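Local structure of putative TetR-family transcriptional regulator (Syntrophomonas wolfei subsp. wolfei, 3LWJ) at residues Glu128-Glu140 and Val153-Lys165. The protein probably binds DNA through an N-terminal helix-turn-helix domain and regulates transcription, as other members of the TetR family do. Sequence-based numbering, arbitrary orientation.
Sequences EDRLLEFYSRNIE and VSPIAHSILAIEK. With EDO (1,2-ethanediol), chain B.
Ala157 lies where the two helices come close: its methyl, 3.9 Å from CB of Tyr135, is a knob in the hole formed by Leu132, Tyr135, Ser136 and Ile139. A side chain this small lets the segment axes come within 8.8 Å while crossing at 124°. Tyr135 returns the fit, its ring lying among Ala157, Ile160, Leu161 and Glu164. CG stands beside the backbone N (chi1 -62°), which sends the long ring along the partner helix; the Ala157 carbonyl oxygen lies at the ring edge, and CE2 is 3.9 Å from CG2 of Ile160. The hydroxyl meets the Glu164 carboxylate from the opposite direction, OH to OE1 3.0 Å, with ring and carboxylate planes 78° apart, and a water that donates to Glu164 OE2 lies beside it.

Toward Val153 the packing is aliphatic. Ile139 reaches Ile156 and Ile160 with CD1, while its branched CB rests on CG1 of Val153, which also touches CB of Ser136. The forked end of Leu132 lays both methyls on the same face of the His158 imidazole, CD2 making a CH-pi contact 4.0 Å from the ring centroid. That ring is held by ND1, which donates in the ring plane to Ser154 O, and NE2 is hydrogen-bonded to Lys170 of the second subunit. Leu161 crosses Glu128 at about a right angle, CD2 against its aliphatic stem. Beyond, the bent Lys165 chain brings NZ 2.6 Å from Glu128 OE2, on its syn side, in a salt bridge; a water bridges NZ to OE1, and Tyr110 is also hydrogen-bonded to OE2, so the charge of this buried carboxylate is probably balanced by the lysine.

Such knobs-into-holes packing between helices 118-144 and 153-173 belongs to the all-helical C-terminal domain of a TetR-family dimer, here close to the subunit interface.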
ATOM      1  N   GLU A 128      -2.042  -1.725 -11.949  1.00 22.17           N
ATOM      2  CA  GLU A 128      -1.454  -2.716 -11.038  1.00 22.52           C
ATOM      3  C   GLU A 128      -1.515  -4.162 -11.548  1.00 23.99           C
ATOM      4  O   GLU A 128      -0.521  -4.877 -11.438  1.00 23.23           O
ATOM      5  CB  GLU A 128      -2.066  -2.542  -9.635  1.00 21.75           C
ATOM      6  CG  GLU A 128      -1.502  -1.233  -9.010  1.00 24.44           C
ATOM      7  CD  GLU A 128      -1.963  -0.902  -7.617  1.00 25.02           C
ATOM      8  OE1 GLU A 128      -3.030  -1.362  -7.193  1.00 28.66           O
ATOM      9  OE2 GLU A 128      -1.245  -0.128  -6.958  1.00 31.87           O
ATOM     10  N   ASP A 129      -2.639  -4.576 -12.145  1.00 25.14           N
ATOM     11  CA  ASP A 129      -2.789  -5.941 -12.713  1.00 23.90           C
ATOM     12  C   ASP A 129      -1.764  -6.162 -13.810  1.00 25.46           C
ATOM     13  O   ASP A 129      -1.201  -7.275 -13.955  1.00 26.05           O
ATOM     14  CB  ASP A 129      -4.212  -6.175 -13.287  1.00 23.26           C
ATOM     15  CG  ASP A 129      -5.257  -6.481 -12.213  1.00 26.01           C
ATOM     16  OD1 ASP A 129      -4.914  -6.623 -10.998  1.00 31.08           O
ATOM     17  OD2 ASP A 129      -6.450  -6.586 -12.589  1.00 30.11           O
ATOM     18  N   ARG A 130      -1.502  -5.113 -14.581  1.00 24.94           N
ATOM     19  CA  ARG A 130      -0.528  -5.201 -15.677  1.00 27.84           C
ATOM     20  C   ARG A 130       0.889  -5.431 -15.157  1.00 29.17           C
ATOM     21  O   ARG A 130       1.606  -6.308 -15.659  1.00 26.17           O
ATOM     22  CB  ARG A 130      -0.546  -3.922 -16.508  1.00 30.89           C
ATOM     23  CG  ARG A 130       0.370  -3.955 -17.733  1.00 32.01           C
ATOM     24  CD  ARG A 130       0.024  -2.837 -18.671  1.00 37.97           C
ATOM     25  NE  ARG A 130       0.991  -2.683 -19.758  1.00 38.53           N
ATOM     26  CZ  ARG A 130       1.053  -1.609 -20.534  1.00 46.12           C
ATOM     27  NH1 ARG A 130       0.212  -0.585 -20.348  1.00 48.04           N
ATOM     28  NH2 ARG A 130       1.959  -1.548 -21.492  1.00 49.34           N
ATOM     29  N   LEU A 131       1.275  -4.643 -14.153  1.00 27.34           N
ATOM     30  CA  LEU A 131       2.549  -4.830 -13.479  1.00 25.80           C
ATOM     31  C   LEU A 131       2.617  -6.217 -12.801  1.00 25.19           C
ATOM     32  O   LEU A 131       3.603  -6.935 -12.948  1.00 20.45           O
ATOM     33  CB  LEU A 131       2.776  -3.718 -12.458  1.00 24.41           C
ATOM     34  CG  LEU A 131       2.993  -2.307 -12.990  1.00 26.88           C
ATOM     35  CD1 LEU A 131       3.227  -1.434 -11.804  1.00 19.24           C
ATOM     36  CD2 LEU A 131       4.141  -2.187 -14.061  1.00 20.38           C
ATOM     37  N   LEU A 132       1.561  -6.599 -12.085  1.00 24.73           N
ATOM     38  CA  LEU A 132       1.530  -7.902 -11.425  1.00 23.76           C
ATOM     39  C   LEU A 132       1.719  -9.088 -12.381  1.00 21.83           C
ATOM     40  O   LEU A 132       2.499 -10.021 -12.074  1.00 16.49           O
ATOM     41  CB  LEU A 132       0.243  -8.096 -10.601  1.00 23.75           C
ATOM     42  CG  LEU A 132       0.179  -7.235  -9.331  1.00 27.56           C
ATOM     43  CD1 LEU A 132      -1.300  -7.110  -8.841  1.00 16.74           C
ATOM     44  CD2 LEU A 132       1.094  -7.793  -8.239  1.00 18.13           C
ATOM     45  N   GLU A 133       1.046  -9.047 -13.533  1.00 22.48           N
ATOM     46  CA  GLU A 133       1.188 -10.071 -14.554  1.00 23.89           C
ATOM     47  C   GLU A 133       2.618 -10.097 -15.085  1.00 24.08           C
ATOM     48  O   GLU A 133       3.226 -11.146 -15.180  1.00 23.84           O
ATOM     49  CB  GLU A 133       0.188  -9.865 -15.716  1.00 29.12           C
ATOM     50  CG  GLU A 133      -1.271 -10.309 -15.416  1.00 37.88           C
ATOM     51  N   PHE A 134       3.183  -8.944 -15.409  1.00 26.00           N
ATOM     52  CA  PHE A 134       4.591  -8.911 -15.814  1.00 25.66           C
ATOM     53  C   PHE A 134       5.520  -9.501 -14.746  1.00 25.94           C
ATOM     54  O   PHE A 134       6.386 -10.310 -15.048  1.00 23.55           O
ATOM     55  CB  PHE A 134       5.025  -7.470 -16.101  1.00 27.58           C
ATOM     56  CG  PHE A 134       6.385  -7.361 -16.708  1.00 25.76           C
ATOM     57  CD1 PHE A 134       6.668  -7.988 -17.928  1.00 31.26           C
ATOM     58  CD2 PHE A 134       7.403  -6.653 -16.060  1.00 21.48           C
ATOM     59  CE1 PHE A 134       7.933  -7.891 -18.508  1.00 26.75           C
ATOM     60  CE2 PHE A 134       8.664  -6.570 -16.610  1.00 22.41           C
ATOM     61  CZ  PHE A 134       8.942  -7.179 -17.837  1.00 28.13           C
ATOM     62  N   TYR A 135       5.357  -9.074 -13.496  1.00 25.70           N
ATOM     63  CA  TYR A 135       6.219  -9.579 -12.433  1.00 24.63           C
ATOM     64  C   TYR A 135       6.044 -11.091 -12.313  1.00 23.05           C
ATOM     65  O   TYR A 135       7.015 -11.819 -12.103  1.00 20.39           O
ATOM     66  CB  TYR A 135       5.913  -8.930 -11.070  1.00 24.63           C
ATOM     67  CG  TYR A 135       6.106  -7.422 -10.953  1.00 18.94           C
ATOM     68  CD1 TYR A 135       6.902  -6.703 -11.856  1.00 26.86           C
ATOM     69  CD2 TYR A 135       5.523  -6.711  -9.905  1.00 25.41           C
ATOM     70  CE1 TYR A 135       7.085  -5.332 -11.744  1.00 23.25           C
ATOM     71  CE2 TYR A 135       5.743  -5.310  -9.762  1.00 30.12           C
ATOM     72  CZ  TYR A 135       6.520  -4.641 -10.697  1.00 28.19           C
ATOM     73  OH  TYR A 135       6.755  -3.291 -10.604  1.00 20.02           O
ATOM     74  N   SER A 136       4.801 -11.562 -12.485  1.00 21.81           N
ATOM     75  CA  SER A 136       4.570 -12.994 -12.457  1.00 22.59           C
ATOM     76  C   SER A 136       5.352 -13.733 -13.563  1.00 23.04           C
ATOM     77  O   SER A 136       5.999 -14.745 -13.284  1.00 24.81           O
ATOM     78  CB  SER A 136       3.071 -13.315 -12.496  1.00 20.62           C
ATOM     79  OG  SER A 136       2.457 -12.789 -11.341  1.00 18.51           O
ATOM     80  N   ARG A 137       5.330 -13.219 -14.790  1.00 26.59           N
ATOM     81  CA  ARG A 137       6.030 -13.876 -15.923  1.00 27.56           C
ATOM     82  C   ARG A 137       7.495 -14.009 -15.557  1.00 26.49           C
ATOM     83  O   ARG A 137       8.068 -15.059 -15.731  1.00 25.86           O
ATOM     84  CB  ARG A 137       5.960 -13.084 -17.233  1.00 29.50           C
ATOM     85  CG  ARG A 137       4.575 -12.729 -17.793  1.00 36.35           C
ATOM     86  CD  ARG A 137       3.748 -13.933 -18.172  1.00 47.17           C
ATOM     87  NE  ARG A 137       3.085 -14.507 -16.995  1.00 56.36           N
ATOM     88  CZ  ARG A 137       1.912 -14.111 -16.490  1.00 58.01           C
ATOM     89  NH1 ARG A 137       1.224 -13.104 -17.029  1.00 53.58           N
ATOM     90  NH2 ARG A 137       1.424 -14.745 -15.422  1.00 61.40           N
ATOM     91  N   ASN A 138       8.089 -12.943 -15.025  1.00 24.31           N
ATOM     92  CA  ASN A 138       9.518 -12.966 -14.701  1.00 25.48           C
ATOM     93  C   ASN A 138       9.859 -13.902 -13.563  1.00 25.22           C
ATOM     94  O   ASN A 138      10.892 -14.555 -13.622  1.00 25.54           O
ATOM     95  CB  ASN A 138      10.043 -11.574 -14.389  1.00 27.03           C
ATOM     96  CG  ASN A 138       9.752 -10.567 -15.513  1.00 33.35           C
ATOM     97  OD1 ASN A 138       9.471  -9.399 -15.250  1.00 43.69           O
ATOM     98  ND2 ASN A 138       9.807 -11.022 -16.754  1.00 32.88           N
ATOM     99  N   ILE A 139       8.989 -13.995 -12.543  1.00 24.32           N
ATOM    100  CA  ILE A 139       9.202 -14.976 -11.478  1.00 23.47           C
ATOM    101  C   ILE A 139       9.072 -16.411 -12.030  1.00 25.10           C
ATOM    102  O   ILE A 139       9.855 -17.287 -11.687  1.00 24.72           O
ATOM    103  CB  ILE A 139       8.232 -14.775 -10.317  1.00 23.90           C
ATOM    104  CG1 ILE A 139       8.589 -13.463  -9.584  1.00 26.64           C
ATOM    105  CG2 ILE A 139       8.316 -15.958  -9.363  1.00 18.63           C
ATOM    106  CD1 ILE A 139       7.426 -12.769  -8.931  1.00 29.28           C
ATOM    107  N   GLU A 140       8.087 -16.623 -12.892  1.00 24.16           N
ATOM    108  CA  GLU A 140       7.854 -17.925 -13.494  1.00 25.81           C
ATOM    109  C   GLU A 140       9.083 -18.415 -14.254  1.00 26.97           C
ATOM    110  O   GLU A 140       9.540 -19.559 -14.061  1.00 28.55           O
ATOM    111  CB  GLU A 140       6.636 -17.866 -14.400  1.00 22.73           C
ATOM    112  CG  GLU A 140       5.333 -17.762 -13.649  1.00 32.62           C
ATOM    113  CD  GLU A 140       4.175 -17.584 -14.604  1.00 33.97           C
ATOM    114  OE1 GLU A 140       4.234 -18.243 -15.652  1.00 44.38           O
ATOM    115  OE2 GLU A 140       3.242 -16.782 -14.355  1.00 36.48           O
ATOM    116  N   VAL A 153       3.259 -17.894  -7.187  1.00 22.87           N
ATOM    117  CA  VAL A 153       3.882 -16.699  -7.767  1.00 21.82           C
ATOM    118  C   VAL A 153       3.131 -15.432  -7.403  1.00 20.45           C
ATOM    119  O   VAL A 153       3.741 -14.415  -7.119  1.00 18.96           O
ATOM    120  CB  VAL A 153       3.915 -16.811  -9.311  1.00 23.90           C
ATOM    121  CG1 VAL A 153       4.452 -15.531  -9.954  1.00 23.03           C
ATOM    122  CG2 VAL A 153       4.749 -17.988  -9.714  1.00 18.55           C
ATOM    123  N   SER A 154       1.805 -15.469  -7.418  1.00 21.18           N
ATOM    124  CA  SER A 154       1.014 -14.268  -7.188  1.00 21.06           C
ATOM    125  C   SER A 154       1.325 -13.556  -5.862  1.00 22.77           C
ATOM    126  O   SER A 154       1.469 -12.343  -5.860  1.00 22.93           O
ATOM    127  CB  SER A 154      -0.482 -14.556  -7.298  1.00 23.08           C
ATOM    128  OG  SER A 154      -1.193 -13.387  -6.981  1.00 23.82           O
ATOM    129  N   PRO A 155       1.470 -14.296  -4.747  1.00 22.12           N
ATOM    130  CA  PRO A 155       1.911 -13.620  -3.502  1.00 21.66           C
ATOM    131  C   PRO A 155       3.252 -12.898  -3.618  1.00 23.03           C
ATOM    132  O   PRO A 155       3.453 -11.816  -3.019  1.00 23.44           O
ATOM    133  CB  PRO A 155       2.035 -14.762  -2.493  1.00 22.23           C
ATOM    134  CG  PRO A 155       1.156 -15.926  -3.074  1.00 24.66           C
ATOM    135  CD  PRO A 155       1.292 -15.748  -4.566  1.00 23.20           C
ATOM    136  N   ILE A 156       4.187 -13.465  -4.364  1.00 22.74           N
ATOM    137  CA  ILE A 156       5.463 -12.773  -4.566  1.00 20.14           C
ATOM    138  C   ILE A 156       5.320 -11.496  -5.396  1.00 19.43           C
ATOM    139  O   ILE A 156       5.904 -10.463  -5.050  1.00 22.78           O
ATOM    140  CB  ILE A 156       6.561 -13.671  -5.169  1.00 22.10           C
ATOM    141  CG1 ILE A 156       6.722 -14.993  -4.372  1.00 17.79           C
ATOM    142  CG2 ILE A 156       7.878 -12.922  -5.202  1.00 16.65           C
ATOM    143  CD1 ILE A 156       6.756 -14.854  -2.897  1.00 21.94           C
ATOM    144  N   ALA A 157       4.521 -11.532  -6.447  1.00 20.25           N
ATOM    145  CA  ALA A 157       4.322 -10.366  -7.327  1.00 19.42           C
ATOM    146  C   ALA A 157       3.610  -9.265  -6.545  1.00 18.80           C
ATOM    147  O   ALA A 157       4.000  -8.089  -6.586  1.00 16.35           O
ATOM    148  CB  ALA A 157       3.535 -10.788  -8.564  1.00 18.35           C
ATOM    149  N   HIS A 158       2.609  -9.667  -5.761  1.00 15.81           N
ATOM    150  CA  HIS A 158       1.928  -8.743  -4.875  1.00 20.21           C
ATOM    151  C   HIS A 158       2.871  -8.146  -3.824  1.00 23.24           C
ATOM    152  O   HIS A 158       2.814  -6.942  -3.553  1.00 24.15           O
ATOM    153  CB  HIS A 158       0.728  -9.416  -4.187  1.00 22.72           C
ATOM    154  CG  HIS A 158      -0.479  -9.531  -5.056  1.00 21.92           C
ATOM    155  ND1 HIS A 158      -0.704 -10.606  -5.888  1.00 22.34           N
ATOM    156  CD2 HIS A 158      -1.549  -8.713  -5.199  1.00 25.13           C
ATOM    157  CE1 HIS A 158      -1.868 -10.454  -6.495  1.00 23.79           C
ATOM    158  NE2 HIS A 158      -2.397  -9.306  -6.104  1.00 26.49           N
ATOM    159  N   SER A 159       3.790  -8.942  -3.271  1.00 23.73           N
ATOM    160  CA  SER A 159       4.721  -8.382  -2.291  1.00 18.52           C
ATOM    161  C   SER A 159       5.675  -7.372  -2.871  1.00 20.51           C
ATOM    162  O   SER A 159       5.993  -6.366  -2.199  1.00 21.02           O
ATOM    163  CB  SER A 159       5.485  -9.492  -1.546  1.00 23.44           C
ATOM    164  OG  SER A 159       6.518 -10.090  -2.309  1.00 21.91           O
ATOM    165  N   ILE A 160       6.117  -7.604  -4.115  1.00 19.90           N
ATOM    166  CA  ILE A 160       6.984  -6.650  -4.843  1.00 22.59           C
ATOM    167  C   ILE A 160       6.233  -5.351  -5.082  1.00 22.16           C
ATOM    168  O   ILE A 160       6.684  -4.279  -4.681  1.00 22.69           O
ATOM    169  CB  ILE A 160       7.477  -7.211  -6.179  1.00 21.95           C
ATOM    170  CG1 ILE A 160       8.312  -8.485  -5.952  1.00 23.82           C
ATOM    171  CG2 ILE A 160       8.286  -6.145  -6.908  1.00 18.20           C
ATOM    172  CD1 ILE A 160       8.591  -9.288  -7.281  1.00 21.25           C
ATOM    173  N   LEU A 161       5.033  -5.464  -5.639  1.00 23.08           N
ATOM    174  CA  LEU A 161       4.216  -4.300  -5.875  1.00 21.13           C
ATOM    175  C   LEU A 161       3.924  -3.561  -4.586  1.00 22.11           C
ATOM    176  O   LEU A 161       4.064  -2.345  -4.534  1.00 19.20           O
ATOM    177  CB  LEU A 161       2.904  -4.632  -6.597  1.00 23.39           C
ATOM    178  CG  LEU A 161       2.086  -3.397  -7.052  1.00 22.43           C
ATOM    179  CD1 LEU A 161       2.947  -2.389  -7.776  1.00 30.29           C
ATOM    180  CD2 LEU A 161       0.911  -3.803  -7.929  1.00 32.21           C
ATOM    181  N   ALA A 162       3.553  -4.298  -3.541  1.00 21.60           N
ATOM    182  CA  ALA A 162       3.168  -3.673  -2.263  1.00 19.65           C
ATOM    183  C   ALA A 162       4.289  -2.849  -1.646  1.00 16.66           C
ATOM    184  O   ALA A 162       4.071  -1.707  -1.184  1.00 18.67           O
ATOM    185  CB  ALA A 162       2.629  -4.737  -1.264  1.00 16.21           C
ATOM    186  N   ILE A 163       5.490  -3.401  -1.567  1.00 20.79           N
ATOM    187  CA  ILE A 163       6.599  -2.663  -0.954  1.00 18.81           C
ATOM    188  C   ILE A 163       6.975  -1.455  -1.809  1.00 18.77           C
ATOM    189  O   ILE A 163       7.391  -0.380  -1.307  1.00 22.63           O
ATOM    190  CB  ILE A 163       7.822  -3.569  -0.621  1.00 18.85           C
ATOM    191  CG1 ILE A 163       8.813  -2.882   0.330  1.00 24.51           C
ATOM    192  CG2 ILE A 163       8.569  -4.009  -1.854  1.00 14.20           C
ATOM    193  CD1 ILE A 163       8.211  -2.141   1.464  1.00 31.33           C
ATOM    194  N   GLU A 164       6.883  -1.627  -3.113  1.00 20.46           N
ATOM    195  CA  GLU A 164       7.167  -0.514  -4.017  1.00 20.90           C
ATOM    196  C   GLU A 164       6.123   0.585  -3.796  1.00 20.09           C
ATOM    197  O   GLU A 164       6.460   1.739  -3.670  1.00 20.80           O
ATOM    198  CB  GLU A 164       7.174  -0.986  -5.469  1.00 20.50           C
ATOM    199  CG  GLU A 164       8.400  -1.817  -5.813  1.00 24.91           C
ATOM    200  CD  GLU A 164       8.415  -2.319  -7.228  1.00 26.33           C
ATOM    201  OE1 GLU A 164       7.344  -2.373  -7.851  1.00 23.32           O
ATOM    202  OE2 GLU A 164       9.504  -2.698  -7.696  1.00 24.83           O
ATOM    203  N   LYS A 165       4.844   0.220  -3.712  1.00 22.00           N
ATOM    204  CA  LYS A 165       3.806   1.213  -3.506  1.00 21.81           C
ATOM    205  C   LYS A 165       3.997   1.922  -2.158  1.00 19.89           C
ATOM    206  O   LYS A 165       3.817   3.131  -2.024  1.00 19.53           O
ATOM    207  CB  LYS A 165       2.430   0.534  -3.389  1.00 26.03           C
ATOM    208  CG  LYS A 165       1.561   0.369  -4.552  1.00 33.44           C
ATOM    209  CD  LYS A 165       0.284  -0.432  -4.104  1.00 37.24           C
ATOM    210  CE  LYS A 165      -0.843   0.479  -3.600  1.00 31.90           C
ATOM    211  NZ  LYS A 165      -1.589   1.192  -4.733  1.00 26.77           N
TER
HETATM  212  C1  EDO B 202       9.540  -9.066 -12.050  1.00 51.58           C
HETATM  213  O1  EDO B 202      10.288  -8.267 -13.005  1.00 49.10           O
HETATM  214  C2  EDO B 202      10.023  -9.177 -10.600  1.00 47.90           C
HETATM  215  O2  EDO B 202      11.302  -9.814 -10.424  1.00 48.90           O
HETATM  216  O   HOH W   1      -4.139   0.744  -5.792  1.00 33.05           O
HETATM  217  O   HOH W   2       9.406  -3.715 -10.088  1.00 24.50           O